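Local coordinates for protein GTN Reductase (Agrobacterium tumefaciens, PDB 5N6G) that binds flavin mononucleotide and, as an ene-reductase of the Old Yellow Enzyme family, probably reduces activated carbon-carbon double bonds with NADH or NADPH, at residues L37-T40 and Y41-R45; Y72-E75 and A76-G79; G154-L157 and E158-S162; Y249-V252 and V253-L256. All coordinates share one frame; numbering follows the deposited sequence. Where two conformers were deposited one is given.

Contact 1 of 4, residues L37-T40 and Y41-R45; sequences LNAT and YYEQR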
loop_
_atom_site.group_PDB
_atom_site.type_symbol
_atom_site.label_atom_id
_atom_site.label_comp_id
_atom_site.label_asym_id
_atom_site.label_seq_id
_atom_site.Cartn_x
_atom_site.Cartn_y
_atom_site.Cartn_z
ATOM N N LEU A 37 10.165 -7.921 -17.466
ATOM C CA LEU A 37 10.868 -8.307 -16.237
ATOM C C LEU A 37 9.954 -8.207 -15.022
ATOM O O LEU A 37 9.956 -9.091 -14.150
ATOM C CB LEU A 37 12.116 -7.439 -16.046
ATOM C CG LEU A 37 13.078 -7.906 -14.941
ATOM C CD1 LEU A 37 13.737 -9.205 -15.306
ATOM C CD2 LEU A 37 14.125 -6.829 -14.675
ATOM N N ASN A 38 9.152 -7.142 -14.952
ATOM C CA ASN A 38 8.168 -7.003 -13.886
ATOM C C ASN A 38 7.214 -8.189 -13.877
ATOM O O ASN A 38 6.814 -8.677 -12.804
ATOM C CB ASN A 38 7.354 -5.716 -14.059
ATOM C CG ASN A 38 8.180 -4.432 -14.067
ATOM O OD1 ASN A 38 7.802 -3.455 -14.732
ATOM N ND2 ASN A 38 9.267 -4.399 -13.330
ATOM N N ALA A 39 6.836 -8.670 -15.069
ATOM C CA ALA A 39 5.920 -9.801 -15.143
ATOM C C ALA A 39 6.564 -11.060 -14.592
ATOM O O ALA A 39 5.926 -11.817 -13.854
ATOM C CB ALA A 39 5.445 -10.026 -16.576
ATOM N N THR A 40 7.831 -11.293 -14.914
ATOM C CA THR A 40 8.511 -12.457 -14.359
ATOM C C THR A 40 8.518 -12.395 -12.838
ATOM O O THR A 40 8.244 -13.387 -12.158
ATOM C CB THR A 40 9.931 -12.514 -14.911
ATOM O OG1 THR A 40 9.836 -12.653 -16.329
ATOM C CG2 THR A 40 10.745 -13.679 -14.318
ATOM N N TYR A 41 8.851 -11.228 -12.297
ATOM C CA TYR A 41 8.952 -11.044 -10.853
ATOM C C TYR A 41 7.661 -11.420 -10.147
ATOM O O TYR A 41 7.680 -12.150 -9.144
ATOM C CB TYR A 41 9.311 -9.591 -10.573
ATOM C CG TYR A 41 9.154 -9.065 -9.164
ATOM C CD1 TYR A 41 10.037 -9.420 -8.158
ATOM C CD2 TYR A 41 8.169 -8.132 -8.864
ATOM C CE1 TYR A 41 9.910 -8.881 -6.881
ATOM C CE2 TYR A 41 8.048 -7.586 -7.600
ATOM C CZ TYR A 41 8.937 -7.970 -6.621
ATOM O OH TYR A 41 8.837 -7.410 -5.379
ATOM N N TYR A 42 6.522 -10.910 -10.631
ATOM C CA TYR A 42 5.266 -11.224 -9.958
ATOM C C TYR A 42 4.858 -12.678 -10.187
ATOM O O TYR A 42 4.336 -13.333 -9.272
ATOM C CB TYR A 42 4.153 -10.277 -10.403
ATOM C CG TYR A 42 4.242 -8.923 -9.752
ATOM C CD1 TYR A 42 3.971 -8.768 -8.399
ATOM C CD2 TYR A 42 4.605 -7.794 -10.475
ATOM C CE1 TYR A 42 4.048 -7.511 -7.785
ATOM C CE2 TYR A 42 4.675 -6.551 -9.874
ATOM C CZ TYR A 42 4.409 -6.415 -8.525
ATOM O OH TYR A 42 4.465 -5.165 -7.917
ATOM N N GLU A 43 5.101 -13.207 -11.387
ATOM C CA GLU A 43 4.725 -14.588 -11.668
ATOM C C GLU A 43 5.501 -15.559 -10.782
ATOM O O GLU A 43 4.966 -16.610 -10.401
ATOM C CB GLU A 43 4.949 -14.901 -13.155
ATOM C CG GLU A 43 3.962 -14.132 -14.071
ATOM C CD GLU A 43 4.391 -14.080 -15.540
ATOM O OE1 GLU A 43 5.462 -14.628 -15.894
ATOM O OE2 GLU A 43 3.643 -13.485 -16.351
ATOM N N GLN A 44 6.752 -15.221 -10.436
ATOM C CA GLN A 44 7.577 -16.061 -9.565
ATOM C C GLN A 44 6.974 -16.223 -8.179
ATOM O O GLN A 44 7.303 -17.204 -7.472
ATOM C CB GLN A 44 8.965 -15.438 -9.422
ATOM C CG GLN A 44 9.872 -15.652 -10.614
ATOM C CD GLN A 44 11.245 -15.034 -10.416
ATOM O OE1 GLN A 44 11.471 -14.279 -9.471
ATOM N NE2 GLN A 44 12.163 -15.359 -11.302
ATOM N N ARG A 45 6.135 -15.264 -7.774
ATOM C CA ARG A 45 5.570 -15.169 -6.433
ATOM C C ARG A 45 4.067 -15.459 -6.385
ATOM O O ARG A 45 3.431 -15.246 -5.349
ATOM C CB ARG A 45 5.888 -13.789 -5.870
ATOM C CG ARG A 45 7.384 -13.636 -5.639
ATOM C CD ARG A 45 7.894 -12.181 -5.616
ATOM N NE ARG A 45 9.316 -12.240 -5.297
ATOM C CZ ARG A 45 10.269 -12.585 -6.145
ATOM N NH1 ARG A 45 9.965 -12.863 -7.415
ATOM N NH2 ARG A 45 11.527 -12.672 -5.718
#

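Contact 2 of 4, residues Y72-E75 and A76-G79; sequences YKRE and AIEG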
loop_
_atom_site.group_PDB
_atom_site.type_symbol
_atom_site.label_atom_id
_atom_site.label_comp_id
_atom_site.label_asym_id
_atom_site.label_seq_id
_atom_site.Cartn_x
_atom_site.Cartn_y
_atom_site.Cartn_z
ATOM N N TYR A 72 -2.141 5.240 -15.214
ATOM C CA TYR A 72 -2.685 6.403 -15.923
ATOM C C TYR A 72 -2.237 6.497 -17.379
ATOM O O TYR A 72 -2.559 7.489 -18.063
ATOM C CB TYR A 72 -2.324 7.682 -15.154
ATOM C CG TYR A 72 -0.849 7.872 -14.867
ATOM C CD1 TYR A 72 -0.009 8.485 -15.797
ATOM C CD2 TYR A 72 -0.290 7.415 -13.681
ATOM C CE1 TYR A 72 1.342 8.671 -15.531
ATOM C CE2 TYR A 72 1.051 7.575 -13.411
ATOM C CZ TYR A 72 1.868 8.193 -14.327
ATOM O OH TYR A 72 3.212 8.353 -14.054
ATOM N N LYS A 73 -1.536 5.500 -17.894
ATOM C CA LYS A 73 -1.223 5.386 -19.313
ATOM C C LYS A 73 -1.840 4.112 -19.861
ATOM O O LYS A 73 -1.881 3.096 -19.158
ATOM C CB LYS A 73 0.300 5.354 -19.552
ATOM C CG LYS A 73 1.055 6.591 -19.114
ATOM C CD LYS A 73 2.548 6.439 -19.394
ATOM C CE LYS A 73 3.322 7.689 -19.001
ATOM N NZ LYS A 73 4.737 7.603 -19.442
ATOM N N ARG A 74 -2.315 4.162 -21.116
ATOM C CA ARG A 74 -2.849 2.958 -21.744
ATOM C C ARG A 74 -1.804 1.862 -21.772
ATOM O O ARG A 74 -2.117 0.688 -21.549
ATOM C CB ARG A 74 -3.315 3.236 -23.179
ATOM C CG ARG A 74 -4.405 4.266 -23.297
ATOM C CD ARG A 74 -5.673 3.829 -22.575
ATOM N NE ARG A 74 -6.184 2.544 -23.033
ATOM C CZ ARG A 74 -7.058 1.815 -22.345
ATOM N NH1 ARG A 74 -7.505 2.235 -21.168
ATOM N NH2 ARG A 74 -7.481 0.663 -22.825
ATOM N N GLU A 75 -0.565 2.231 -22.087
ATOM C CA GLU A 75 0.518 1.264 -22.135
ATOM C C GLU A 75 0.741 0.621 -20.777
ATOM O O GLU A 75 1.138 -0.549 -20.709
ATOM C CB GLU A 75 1.796 1.951 -22.602
ATOM C CG GLU A 75 1.760 2.376 -24.070
ATOM C CD GLU A 75 1.081 3.728 -24.318
ATOM O OE1 GLU A 75 0.580 4.357 -23.346
ATOM O OE2 GLU A 75 1.077 4.166 -25.499
ATOM N N ALA A 76 0.496 1.368 -19.697
ATOM C CA ALA A 76 0.671 0.823 -18.351
ATOM C C ALA A 76 -0.414 -0.201 -18.052
ATOM O O ALA A 76 -0.144 -1.262 -17.481
ATOM C CB ALA A 76 0.639 1.940 -17.302
ATOM N N ILE A 77 -1.654 0.105 -18.427
ATOM C CA ILE A 77 -2.732 -0.861 -18.274
ATOM C C ILE A 77 -2.403 -2.151 -19.023
ATOM O O ILE A 77 -2.613 -3.253 -18.511
ATOM C CB ILE A 77 -4.058 -0.230 -18.738
ATOM C CG1 ILE A 77 -4.460 0.854 -17.736
ATOM C CG2 ILE A 77 -5.134 -1.295 -18.871
ATOM C CD1 ILE A 77 -5.657 1.703 -18.146
ATOM N N GLU A 78 -1.886 -2.036 -20.246
ATOM C CA GLU A 78 -1.508 -3.215 -21.015
ATOM C C GLU A 78 -0.396 -3.983 -20.320
ATOM O O GLU A 78 -0.427 -5.213 -20.255
ATOM C CB GLU A 78 -1.070 -2.802 -22.428
ATOM C CG GLU A 78 -0.606 -3.967 -23.286
ATOM C CD GLU A 78 -1.713 -4.981 -23.557
ATOM O OE1 GLU A 78 -2.903 -4.618 -23.436
ATOM O OE2 GLU A 78 -1.388 -6.142 -23.890
ATOM N N GLY A 79 0.605 -3.273 -19.793
ATOM C CA GLY A 79 1.674 -3.950 -19.076
ATOM C C GLY A 79 1.178 -4.668 -17.838
ATOM O O GLY A 79 1.618 -5.778 -17.530
#

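Contact 3 of 4, residues G154-L157 and E158-S162; sequences GLIL and EDYRS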
loop_
_atom_site.group_PDB
_atom_site.type_symbol
_atom_site.label_atom_id
_atom_site.label_comp_id
_atom_site.label_asym_id
_atom_site.label_seq_id
_atom_site.Cartn_x
_atom_site.Cartn_y
_atom_site.Cartn_z
ATOM N N GLY A 154 -11.634 17.346 -5.340
ATOM C CA GLY A 154 -12.579 16.678 -6.229
ATOM C C GLY A 154 -11.907 16.021 -7.417
ATOM O O GLY A 154 -12.293 14.925 -7.836
ATOM N N LEU A 155 -10.909 16.696 -7.999
ATOM C CA LEU A 155 -10.185 16.130 -9.120
ATOM C C LEU A 155 -9.422 14.886 -8.703
ATOM O O LEU A 155 -9.358 13.903 -9.450
ATOM C CB LEU A 155 -9.239 17.179 -9.701
ATOM C CG LEU A 155 -9.948 18.355 -10.388
ATOM C CD1 LEU A 155 -8.916 19.377 -10.800
ATOM C CD2 LEU A 155 -10.719 17.875 -11.589
ATOM N N ILE A 156 -8.847 14.888 -7.504
ATOM C CA ILE A 156 -8.138 13.695 -7.054
ATOM C C ILE A 156 -9.106 12.541 -6.836
ATOM O O ILE A 156 -8.791 11.385 -7.142
ATOM C CB ILE A 156 -7.322 14.006 -5.794
ATOM C CG1 ILE A 156 -6.164 14.937 -6.171
ATOM C CG2 ILE A 156 -6.766 12.735 -5.139
ATOM C CD1 ILE A 156 -5.391 15.484 -4.964
ATOM N N LEU A 157 -10.296 12.821 -6.289
ATOM C CA LEU A 157 -11.282 11.755 -6.141
ATOM C C LEU A 157 -11.624 11.144 -7.490
ATOM O O LEU A 157 -11.740 9.917 -7.604
ATOM C CB LEU A 157 -12.539 12.276 -5.439
ATOM C CG LEU A 157 -12.347 12.591 -3.963
ATOM C CD1 LEU A 157 -13.603 13.263 -3.412
ATOM C CD2 LEU A 157 -12.047 11.358 -3.151
ATOM N N GLU A 158 -11.761 11.979 -8.534
ATOM C CA GLU A 158 -12.004 11.442 -9.869
ATOM C C GLU A 158 -10.831 10.585 -10.327
ATOM O O GLU A 158 -11.029 9.563 -11.004
ATOM C CB GLU A 158 -12.286 12.574 -10.864
ATOM C CG GLU A 158 -12.685 12.101 -12.260
ATOM C CD GLU A 158 -13.800 11.033 -12.281
ATOM O OE1 GLU A 158 -14.820 11.161 -11.552
ATOM O OE2 GLU A 158 -13.643 10.050 -13.036
ATOM N N ASP A 159 -9.601 10.969 -9.951
ATOM C CA ASP A 159 -8.442 10.157 -10.314
ATOM C C ASP A 159 -8.459 8.818 -9.589
ATOM O O ASP A 159 -7.994 7.814 -10.139
ATOM C CB ASP A 159 -7.134 10.900 -10.022
ATOM C CG ASP A 159 -6.892 12.058 -10.978
ATOM O OD1 ASP A 159 -7.487 12.075 -12.094
ATOM O OD2 ASP A 159 -6.084 12.946 -10.617
ATOM N N TYR A 160 -8.927 8.779 -8.331
ATOM C CA TYR A 160 -9.074 7.482 -7.670
ATOM C C TYR A 160 -10.137 6.629 -8.355
ATOM O O TYR A 160 -9.962 5.408 -8.487
ATOM C CB TYR A 160 -9.390 7.651 -6.189
ATOM C CG TYR A 160 -8.198 7.812 -5.300
ATOM C CD1 TYR A 160 -7.412 6.721 -4.921
ATOM C CD2 TYR A 160 -7.871 9.052 -4.779
ATOM C CE1 TYR A 160 -6.328 6.870 -4.092
ATOM C CE2 TYR A 160 -6.780 9.204 -3.956
ATOM C CZ TYR A 160 -6.025 8.102 -3.598
ATOM O OH TYR A 160 -4.948 8.264 -2.773
ATOM N N ARG A 161 -11.235 7.242 -8.812
ATOM C CA ARG A 161 -12.248 6.494 -9.553
ATOM C C ARG A 161 -11.655 5.908 -10.817
ATOM O O ARG A 161 -11.841 4.722 -11.118
ATOM C CB ARG A 161 -13.452 7.378 -9.898
ATOM C CG ARG A 161 -14.267 7.857 -8.699
ATOM C CD ARG A 161 -15.513 8.621 -9.105
ATOM N NE ARG A 161 -16.059 9.309 -7.934
ATOM C CZ ARG A 161 -15.876 10.590 -7.640
ATOM N NH1 ARG A 161 -15.242 11.408 -8.469
ATOM N NH2 ARG A 161 -16.343 11.068 -6.496
ATOM N N SER A 162 -10.969 6.738 -11.600
ATOM C CA SER A 162 -10.450 6.225 -12.860
ATOM C C SER A 162 -9.325 5.222 -12.627
ATOM O O SER A 162 -9.175 4.273 -13.407
ATOM C CB SER A 162 -10.009 7.383 -13.767
ATOM O OG SER A 162 -8.859 8.019 -13.280
HETATM O O HOH W 1 -14.955 14.169 -7.645
HETATM O O HOH W 2 -9.389 14.380 -12.188
#

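Contact 4 of 4, residues Y249-V252 and V253-L256; sequences YNYV and VEQL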
loop_
_atom_site.group_PDB
_atom_site.type_symbol
_atom_site.label_atom_id
_atom_site.label_comp_id
_atom_site.label_asym_id
_atom_site.label_seq_id
_atom_site.Cartn_x
_atom_site.Cartn_y
_atom_site.Cartn_z
ATOM N N TYR A 249 -7.704 6.514 14.792
ATOM C CA TYR A 249 -7.749 5.282 14.017
ATOM C C TYR A 249 -8.909 4.383 14.430
ATOM O O TYR A 249 -9.488 3.713 13.573
ATOM C CB TYR A 249 -6.404 4.568 14.119
ATOM C CG TYR A 249 -5.466 5.097 13.073
ATOM C CD1 TYR A 249 -5.440 4.544 11.790
ATOM C CD2 TYR A 249 -4.673 6.201 13.330
ATOM C CE1 TYR A 249 -4.598 5.040 10.823
ATOM C CE2 TYR A 249 -3.849 6.723 12.365
ATOM C CZ TYR A 249 -3.813 6.144 11.116
ATOM O OH TYR A 249 -2.984 6.693 10.183
ATOM N N ASN A 250 -9.303 4.388 15.704
ATOM C CA ASN A 250 -10.511 3.665 16.074
ATOM C C ASN A 250 -11.713 4.248 15.355
ATOM O O ASN A 250 -12.563 3.502 14.876
ATOM C CB ASN A 250 -10.709 3.674 17.585
ATOM C CG ASN A 250 -9.836 2.628 18.310
ATOM O OD1 ASN A 250 -8.815 2.148 17.782
ATOM N ND2 ASN A 250 -10.235 2.288 19.529
ATOM N N TYR A 251 -11.784 5.576 15.232
ATOM C CA TYR A 251 -12.876 6.190 14.480
ATOM C C TYR A 251 -12.837 5.755 13.023
ATOM O O TYR A 251 -13.869 5.401 12.445
ATOM C CB TYR A 251 -12.811 7.716 14.578
ATOM C CG TYR A 251 -13.809 8.404 13.670
ATOM C CD1 TYR A 251 -15.110 8.616 14.081
ATOM C CD2 TYR A 251 -13.443 8.820 12.406
ATOM C CE1 TYR A 251 -16.027 9.224 13.236
ATOM C CE2 TYR A 251 -14.335 9.403 11.565
ATOM C CZ TYR A 251 -15.627 9.612 11.980
ATOM O OH TYR A 251 -16.562 10.214 11.140
ATOM N N VAL A 252 -11.655 5.795 12.410
ATOM C CA VAL A 252 -11.525 5.427 10.999
ATOM C C VAL A 252 -12.068 4.024 10.770
ATOM O O VAL A 252 -12.886 3.800 9.867
ATOM C CB VAL A 252 -10.063 5.546 10.540
ATOM C CG1 VAL A 252 -9.845 4.835 9.216
ATOM C CG2 VAL A 252 -9.708 7.035 10.416
ATOM N N VAL A 253 -11.613 3.052 11.567
ATOM C CA VAL A 253 -12.051 1.686 11.271
ATOM C C VAL A 253 -13.488 1.440 11.705
ATOM O O VAL A 253 -14.159 0.581 11.126
ATOM C CB VAL A 253 -11.146 0.584 11.854
ATOM C CG1 VAL A 253 -9.883 0.483 11.101
ATOM C CG2 VAL A 253 -10.962 0.716 13.369
ATOM N N GLU A 254 -14.011 2.172 12.696
ATOM C CA GLU A 254 -15.436 2.098 12.968
ATOM C C GLU A 254 -16.228 2.471 11.719
ATOM O O GLU A 254 -17.210 1.813 11.374
ATOM C CB GLU A 254 -15.779 3.021 14.134
ATOM C CG GLU A 254 -17.229 3.068 14.480
ATOM C CD GLU A 254 -17.625 4.359 15.182
ATOM O OE1 GLU A 254 -16.725 5.135 15.583
ATOM O OE2 GLU A 254 -18.843 4.603 15.312
ATOM N N GLN A 255 -15.798 3.521 11.029
ATOM C CA GLN A 255 -16.488 3.915 9.812
ATOM C C GLN A 255 -16.267 2.905 8.697
ATOM O O GLN A 255 -17.196 2.605 7.942
ATOM C CB GLN A 255 -16.035 5.303 9.367
ATOM C CG GLN A 255 -16.234 6.382 10.404
ATOM C CD GLN A 255 -17.511 6.260 11.205
ATOM O OE1 GLN A 255 -18.601 6.206 10.656
ATOM N NE2 GLN A 255 -17.376 6.211 12.522
ATOM N N LEU A 256 -15.043 2.356 8.578
ATOM C CA LEU A 256 -14.781 1.345 7.557
ATOM C C LEU A 256 -15.573 0.072 7.813
ATOM O O LEU A 256 -15.920 -0.642 6.869
ATOM C CB LEU A 256 -13.284 1.040 7.486
ATOM C CG LEU A 256 -12.425 2.207 7.002
ATOM C CD1 LEU A 256 -10.952 1.806 7.107
ATOM C CD2 LEU A 256 -12.702 2.647 5.596
#

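Contact 1 of 4, residues L37-T40 and Y41-R45
The rings of Y41 and Y42 both lie near the backbone carbonyl of N38. N38 O lies at the edge of the Y41 ring, near its plane, and the touching atom of Y41 is CB, 3.5 Å from N38 O. The same oxygen approaches the Y42 ring obliquely, with N38 O 3.3 Å from Y42 CD2. One face of the Y42 ring takes Y41 CD2, 3.8 Å above the plane and over its centre. The R45 guanidinium has Y41 CD1 on one face, offset toward the rim, and Q44 OE1 at its edge. The Y41 side chain swings out with CG anti to the backbone N (chi1 166°), which sets its ring between Y42 and R45.

Helix 36-43 runs through both segments. Y41 N, Y42 N, E43 N and Q44 N each bond to the carbonyl four residues back. The E43 side chain runs back along the A39 carbonyl, with E43 CG 3.0 Å from A39 O. T40 CG2 lies 3.7 Å from Q44 NE2, and this amide nitrogen is bonded to T364 O.

R45 folds back onto this turn. R45 NH1 donates to Y41 O at 3.0 Å and to Q44 OE1 at 2.9 Å, both in the carbonyl plane on a lone pair. NE and NH2 reach the carbonyls of F331 and I332.

The helix joins strands 19-21 and 50-57 of a TIM barrel. Y42 OH bonds E54, Y41 OH bonds R26, and N38 ND2 bonds Y363. The buried R45 guanidinium is held by neutral oxygens at NE, NH1 and NH2. Its positive charge would probably be eased by these carbonyl dipoles.

Contact 2 of 4, residues Y72-E75 and A76-G79
K73 and A76 meet at the first turn of helix 74-89, with K73 CB 4.1 Å from A76 CB. The helix belongs to the beta-alpha-beta unit between strands 50-57 and 94-99 of the TIM barrel. K73 is the N-cap residue. Its carbonyl lies inside the first turn and serves two donors. I77 N bonds K73 O at 3.1 Å, in the carbonyl plane, with a fairly straight N-H...O angle of 163°. A76 N gives the same oxygen a weak, strongly bent bond. A76 CB also packs on this oxygen. The K73 side chain runs out extended, away from A76-G79, and its NZ bonds G31 O.

R74 comes next. R74 O accepts E78 N at 3.0 Å. The CB starts away from the second segment, but the chain bends twice, at chi2 and again at chi3 (-56°). This brings the end of R74 back to I77, which it crosses obliquely. Beyond the two segments, R74 NH2 makes a salt bridge to E169 on helix 150-169. I77 touches that same helix, at A166 and E169. These outside contacts thus join helix 74-89 to helix 150-169.

E75 O accepts G79 N at 2.9 Å. E78 CB sits beside the same oxygen. The E75 side chain touches I33, while A76 rests on P34, so the loop before helix 36-43 lies along this turn.

I77 keeps CG1 beside its backbone N (chi1 -69°) and extends to CD1. I77 CD1 ends 3.6 Å from R74 NH1.

Contact 3 of 4, residues G154-L157 and E158-S162
I156 and Y160 form the tight side of this turn of helix 150-169, one of the outer helices of the TIM barrel. The two side chains lie side by side and point the same way. I156 CG2 is anti to the backbone N and reaches Y160 CE2 at 3.7 Å. Y160 CD2 also lies 3.4 Å from I156 O, which approaches the ring obliquely. Around them, I156 touches L184 and Y160 touches I185 and V214, so this side is buried against helices 184-189 and 204-222.

Four helical bonds tie the segments: the backbone N of E158, D159, Y160 and R161 donate to the carbonyls of G154, L155, I156 and L157.

The other side is wetter and more polar. Water 2 donates to both L155 O and D159 OD1. R161 extends back along the helix and lays one guanidinium face over the carbonyl carbon of L157. Its NH1 makes a salt bridge to E158 OE1, met from above the carboxylate plane. E158 was modelled in two conformers, so this pair describes one of them. A second ion pair, from E158 to R165, is long and weak. Water 1 lies at the guanidinium edge, accepts from R161 NH1 at 2.9 Å and donates to G154 O at 2.8 Å.

Contact 4 of 4, residues Y249-V252 and V253-L256
Q255 folds back over the ring of Y251, one helical turn earlier in helix 245-256. Q255 CG sits beside the backbone N (chi1 -57°), and this puts Q255 CG over one face of the Y251 ring, 3.9 Å from its centroid, a CH-pi contact offset toward the rim. A second bend, at chi2 (-38°), lays the amide back along the ring. Its plane stands at 27° to the ring plane, with Q255 NE2 3.4 Å from Y251 CE1. In the conformer of E254 given here, the carboxylate plane is nearly perpendicular to the same tyrosine ring.

On the buried side, V252 and L256 lie alongside each other, with V252 CG1 3.9 Å from L256 CD1. V253 CG2 packs 3.3 Å from Y249 O. Four backbone bonds, from V253, E254, Q255 and L256, fix the turn.

Y251 packs on I204 and A208 of helix 204-222, and V253 on F289 of helix 286-295. Helix 245-256 thus packs against both in the outer layer of helices. Q255 presents its aliphatic part to the ring while OE1 accepts from K258 NZ. One bent side chain serves both an apolar and a polar partner.

Overall arrangement
The four contacts come in series along the chain, each a turn of a different outer helix of one TIM barrel: 36-43, 74-89, 150-169 and 245-256. Neighbours in this order are closest. The centres of contacts 1 and 2 are about 17 Å apart, as are those of contacts 2 and 3. Contacts 3 and 4 have centres about 22 Å apart, with helix 204-222 touching both. Contacts 1 and 4 lie on opposite sides of the chain's centre, their own centres about 35 Å apart. Helix 74-89 touches both 36-43 and 150-169. Together the helices wrap the eight-stranded parallel barrel that holds FMN and 2-phenylacrylic acid.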